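Local coordinates for lipoxygenase (PDB 5EK8), which probably adds molecular oxygen to polyunsaturated fatty acids at a non-heme iron centre, as a 9R-lipoxygenase, at residues 458-461 with 462-466; 84-87 with 88-91. All blocks are in the same frame, centred on the assembly; numbering follows the deposited sequence.

Contact 1: 458-461 with 462-466; sequences LYWQ and ILTEY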
loop_
_atom_site.group_PDB
_atom_site.type_symbol
_atom_site.label_atom_id
_atom_site.label_comp_id
_atom_site.label_asym_id
_atom_site.label_seq_id
_atom_site.Cartn_x
_atom_site.Cartn_y
_atom_site.Cartn_z
ATOM N N LEU A 458 -12.225 5.409 16.992
ATOM C CA LEU A 458 -12.093 6.859 17.118
ATOM C C LEU A 458 -11.778 7.487 15.760
ATOM O O LEU A 458 -12.452 8.432 15.307
ATOM C CB LEU A 458 -10.998 7.210 18.122
ATOM C CG LEU A 458 -11.219 8.416 19.039
ATOM C CD1 LEU A 458 -9.993 8.621 19.911
ATOM C CD2 LEU A 458 -11.551 9.685 18.257
ATOM N N TYR A 459 -10.754 6.942 15.106
ATOM C CA TYR A 459 -10.355 7.429 13.791
ATOM C C TYR A 459 -11.493 7.303 12.790
ATOM O O TYR A 459 -11.688 8.176 11.946
ATOM C CB TYR A 459 -9.130 6.674 13.274
ATOM C CG TYR A 459 -8.510 7.332 12.067
ATOM C CD1 TYR A 459 -8.011 8.625 12.147
ATOM C CD2 TYR A 459 -8.431 6.669 10.847
ATOM C CE1 TYR A 459 -7.447 9.241 11.054
ATOM C CE2 TYR A 459 -7.868 7.278 9.741
ATOM C CZ TYR A 459 -7.375 8.569 9.851
ATOM O OH TYR A 459 -6.803 9.202 8.767
ATOM N N TRP A 460 -12.243 6.212 12.898
ATOM C CA TRP A 460 -13.355 5.950 12.003
ATOM C C TRP A 460 -14.420 7.022 12.149
ATOM O O TRP A 460 -14.967 7.491 11.154
ATOM C CB TRP A 460 -13.950 4.567 12.273
ATOM C CG TRP A 460 -15.007 4.167 11.288
ATOM C CD1 TRP A 460 -16.351 4.133 11.500
ATOM C CD2 TRP A 460 -14.802 3.752 9.932
ATOM N NE1 TRP A 460 -16.998 3.716 10.362
ATOM C CE2 TRP A 460 -16.070 3.475 9.385
ATOM C CE3 TRP A 460 -13.670 3.587 9.129
ATOM C CZ2 TRP A 460 -16.238 3.043 8.070
ATOM C CZ3 TRP A 460 -13.836 3.160 7.828
ATOM C CH2 TRP A 460 -15.111 2.892 7.310
ATOM N N GLN A 461 -14.715 7.411 13.386
ATOM C CA GLN A 461 -15.704 8.459 13.621
ATOM C C GLN A 461 -15.205 9.798 13.089
ATOM O O GLN A 461 -15.985 10.597 12.548
ATOM C CB GLN A 461 -16.045 8.561 15.108
ATOM C CG GLN A 461 -17.368 7.892 15.480
ATOM C CD GLN A 461 -17.485 6.471 14.941
ATOM O OE1 GLN A 461 -16.789 5.559 15.395
ATOM N NE2 GLN A 461 -18.366 6.280 13.963
ATOM N N ILE A 462 -13.902 10.036 13.226
ATOM C CA ILE A 462 -13.301 11.226 12.622
ATOM C C ILE A 462 -13.518 11.246 11.105
ATOM O O ILE A 462 -13.950 12.255 10.537
ATOM C CB ILE A 462 -11.796 11.315 12.914
ATOM C CG1 ILE A 462 -11.553 11.475 14.414
ATOM C CG2 ILE A 462 -11.184 12.489 12.176
ATOM C CD1 ILE A 462 -10.094 11.491 14.782
ATOM N N LEU A 463 -13.227 10.119 10.460
ATOM C CA LEU A 463 -13.426 9.977 9.020
ATOM C C LEU A 463 -14.890 10.160 8.638
ATOM O O LEU A 463 -15.198 10.716 7.594
ATOM C CB LEU A 463 -12.927 8.614 8.532
ATOM C CG LEU A 463 -11.428 8.347 8.709
ATOM C CD1 LEU A 463 -11.003 7.136 7.901
ATOM C CD2 LEU A 463 -10.595 9.570 8.338
ATOM N N THR A 464 -15.792 9.694 9.491
ATOM C CA THR A 464 -17.215 9.861 9.241
ATOM C C THR A 464 -17.592 11.337 9.217
ATOM O O THR A 464 -18.213 11.810 8.254
ATOM C CB THR A 464 -18.050 9.139 10.295
ATOM O OG1 THR A 464 -17.699 7.751 10.306
ATOM C CG2 THR A 464 -19.525 9.289 9.983
ATOM N N GLU A 465 -17.209 12.058 10.272
ATOM C CA GLU A 465 -17.429 13.504 10.339
ATOM C C GLU A 465 -16.862 14.202 9.107
ATOM O O GLU A 465 -17.544 14.995 8.448
ATOM C CB GLU A 465 -16.790 14.097 11.593
ATOM C CG GLU A 465 -17.410 13.664 12.907
ATOM C CD GLU A 465 -16.726 14.311 14.108
ATOM O OE1 GLU A 465 -16.494 15.541 14.073
ATOM O OE2 GLU A 465 -16.408 13.588 15.081
ATOM N N TYR A 466 -15.607 13.885 8.802
ATOM C CA TYR A 466 -14.909 14.480 7.670
ATOM C C TYR A 466 -15.657 14.269 6.360
ATOM O O TYR A 466 -15.954 15.230 5.655
ATOM C CB TYR A 466 -13.496 13.907 7.563
ATOM C CG TYR A 466 -12.787 14.237 6.270
ATOM C CD1 TYR A 466 -12.616 15.559 5.858
ATOM C CD2 TYR A 466 -12.275 13.228 5.465
ATOM C CE1 TYR A 466 -11.966 15.861 4.676
ATOM C CE2 TYR A 466 -11.622 13.519 4.286
ATOM C CZ TYR A 466 -11.469 14.835 3.895
ATOM O OH TYR A 466 -10.812 15.114 2.716
#

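Contact 2: 84-87 with 88-91; sequences SDYL and GKGV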
loop_
_atom_site.group_PDB
_atom_site.type_symbol
_atom_site.label_atom_id
_atom_site.label_comp_id
_atom_site.label_asym_id
_atom_site.label_seq_id
_atom_site.Cartn_x
_atom_site.Cartn_y
_atom_site.Cartn_z
ATOM N N SER A 84 9.423 24.347 -28.897
ATOM C CA SER A 84 8.012 24.282 -29.260
ATOM C C SER A 84 7.284 25.567 -28.883
ATOM O O SER A 84 7.721 26.295 -27.989
ATOM C CB SER A 84 7.343 23.085 -28.582
ATOM O OG SER A 84 7.912 21.867 -29.029
ATOM N N ASP A 85 6.172 25.844 -29.560
ATOM C CA ASP A 85 5.419 27.066 -29.268
ATOM C C ASP A 85 3.982 26.771 -28.839
ATOM O O ASP A 85 3.321 25.928 -29.423
ATOM C CB ASP A 85 5.413 27.997 -30.483
ATOM C CG ASP A 85 6.813 28.332 -30.971
ATOM O OD1 ASP A 85 7.583 28.940 -30.195
ATOM O OD2 ASP A 85 7.135 27.994 -32.133
ATOM N N TYR A 86 3.495 27.468 -27.818
ATOM C CA TYR A 86 2.128 27.256 -27.353
ATOM C C TYR A 86 1.114 27.964 -28.248
ATOM O O TYR A 86 1.285 29.134 -28.600
ATOM C CB TYR A 86 1.976 27.726 -25.908
ATOM C CG TYR A 86 0.542 27.847 -25.444
ATOM C CD1 TYR A 86 -0.207 26.716 -25.121
ATOM C CD2 TYR A 86 -0.064 29.094 -25.323
ATOM C CE1 TYR A 86 -1.519 26.829 -24.690
ATOM C CE2 TYR A 86 -1.369 29.216 -24.896
ATOM C CZ TYR A 86 -2.093 28.085 -24.582
ATOM O OH TYR A 86 -3.394 28.220 -24.154
ATOM N N LEU A 87 0.053 27.244 -28.607
ATOM C CA LEU A 87 -0.933 27.751 -29.559
ATOM C C LEU A 87 -2.338 27.880 -28.966
ATOM O O LEU A 87 -3.094 28.770 -29.359
ATOM C CB LEU A 87 -0.977 26.852 -30.801
ATOM C CG LEU A 87 0.355 26.680 -31.537
ATOM C CD1 LEU A 87 0.163 25.899 -32.821
ATOM C CD2 LEU A 87 1.021 28.033 -31.813
ATOM N N GLY A 88 -2.688 27.000 -28.028
ATOM C CA GLY A 88 -4.009 27.038 -27.420
ATOM C C GLY A 88 -4.302 25.951 -26.402
ATOM O O GLY A 88 -3.659 24.902 -26.392
ATOM N N LYS A 89 -5.290 26.205 -25.548
ATOM C CA LYS A 89 -5.663 25.277 -24.481
ATOM C C LYS A 89 -7.063 24.704 -24.681
ATOM O O LYS A 89 -7.758 25.063 -25.627
ATOM C CB LYS A 89 -5.595 25.976 -23.125
ATOM C CG LYS A 89 -4.338 25.702 -22.326
ATOM C CD LYS A 89 -4.252 26.663 -21.153
ATOM C CE LYS A 89 -5.587 26.762 -20.430
ATOM N NZ LYS A 89 -5.608 27.888 -19.463
ATOM N N GLY A 90 -7.472 23.822 -23.772
ATOM C CA GLY A 90 -8.812 23.264 -23.800
ATOM C C GLY A 90 -8.918 21.907 -23.126
ATOM O O GLY A 90 -7.914 21.332 -22.699
ATOM N N VAL A 91 -10.143 21.399 -23.021
ATOM C CA VAL A 91 -10.397 20.127 -22.349
ATOM C C VAL A 91 -11.227 19.174 -23.207
ATOM O O VAL A 91 -11.838 19.569 -24.199
ATOM C CB VAL A 91 -11.136 20.325 -21.004
ATOM C CG1 VAL A 91 -10.459 21.391 -20.176
ATOM C CG2 VAL A 91 -12.597 20.693 -21.241
#

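Contact 1: 458-461 with 462-466
The ring of Tyr459 carries Leu463 over one face, and the indole of Trp460 has the hydroxyl of Thr464 over one of its own. Leu463 lies one turn further along the same helix and spreads both methyls against the phenol: CD2 sits 4.1 Å from the centroid of the Tyr459 ring, a CH-pi contact, while CD1 meets Tyr459 CE2 at 3.6 Å. Chi1 of -168° (CG anti to the backbone N) lays the Tyr459 ring beside the next turn, where its broad apolar face suits a branched leucine, and its polar end is satisfied by a hydrogen bond from or to Thr567. Next to this pair, Ile462 CD1 approaches Leu458 CD2 at 4.2 Å.

Trp460 O accepts two bonds from Thr464. Thr464 N is 2.9 Å from Trp460 O, and Thr464 OG1, also 2.9 Å from Trp460 O, comes from the opposite face of that carbonyl, 36° out of its plane. A chi1 of -58° sets OG1 beside the backbone N and so turns it back onto the preceding turn, which is why a small hydroxyl residue suits this partly exposed place. Tyr459, Trp460 and Leu463 also pack on helix 549-574, which bears the iron ligands His570 and Asn574. The whole is an i to i+4 arrangement on an amphipathic alpha-helix of the largely helical lipoxygenase catalytic domain.

Contact 2: 84-87 with 88-91
Tyr86 lies over the backbone of Gly88 at a classic beta bulge in strand 82-91, an outermost strand of a four-stranded antiparallel sheet in what is probably the PLAT beta domain of the lipoxygenase. The strand forms a hairpin with 72-79, and at the bulge Leu87 and Gly88 both face Val75 and hydrogen-bond to its backbone. Leu87 has the helix-like angles expected of the first bulge position (phi -119°, psi -32°), whereas Gly88 is almost fully extended. Glycine fits there chiefly because it offers a bare backbone to the tyrosine; a CB would probably also crowd the carbonyl oxygen of Leu87.

The contact is one of flat ring on main chain. With its CG turned away from the backbone N (chi1 167°), Tyr86 runs forward along its own strand: Gly88 N stands 3.5 Å above the ring plane, displaced toward the rim, and Tyr86 CE1 comes to 3.3 Å from Gly88 O. A long, flat aromatic suits this place, reaching from the Gly88 peptide to the start of Lys89. A serine here would probably uncover the Gly88 peptide and leave the Lys89 methylenes without their neighbour.

Leu87 directs its branched, apolar chain to Val75, Leu115 and Pro113, while Tyr86 packs on Gln42 and Ile45. Lys89 suits the strand's partly exposed margin: its aliphatic part crosses the phenol, and its NZ hydrogen-bonds to Gln42 O. Although Tyr86 OH is 3.1 Å from Lys89 N, the angle is too poor for a hydrogen bond, so van der Waals packing carries this end of the contact, with Tyr86 OH 3.3 Å from Lys89 CG.

In the fold
Both contacts are local, each confined to a single secondary-structure element: helix 451-473 for contact 1 and strand 82-91 for contact 2. They share no element, and their centres lie 43 Å apart, with nearest atoms about 24 Å from each other. Contact 1 belongs to the catalytic domain and is partly buried, its apolar side turned to neighbouring helices near the iron site and its other side toward solvent. Contact 2 is buried but lies at the far end of the molecule, away from the annotated sites. Backbone hydrogen bonds bind the two halves of the helix, whereas those of the strand run mainly to its hairpin partner 72-79 instead.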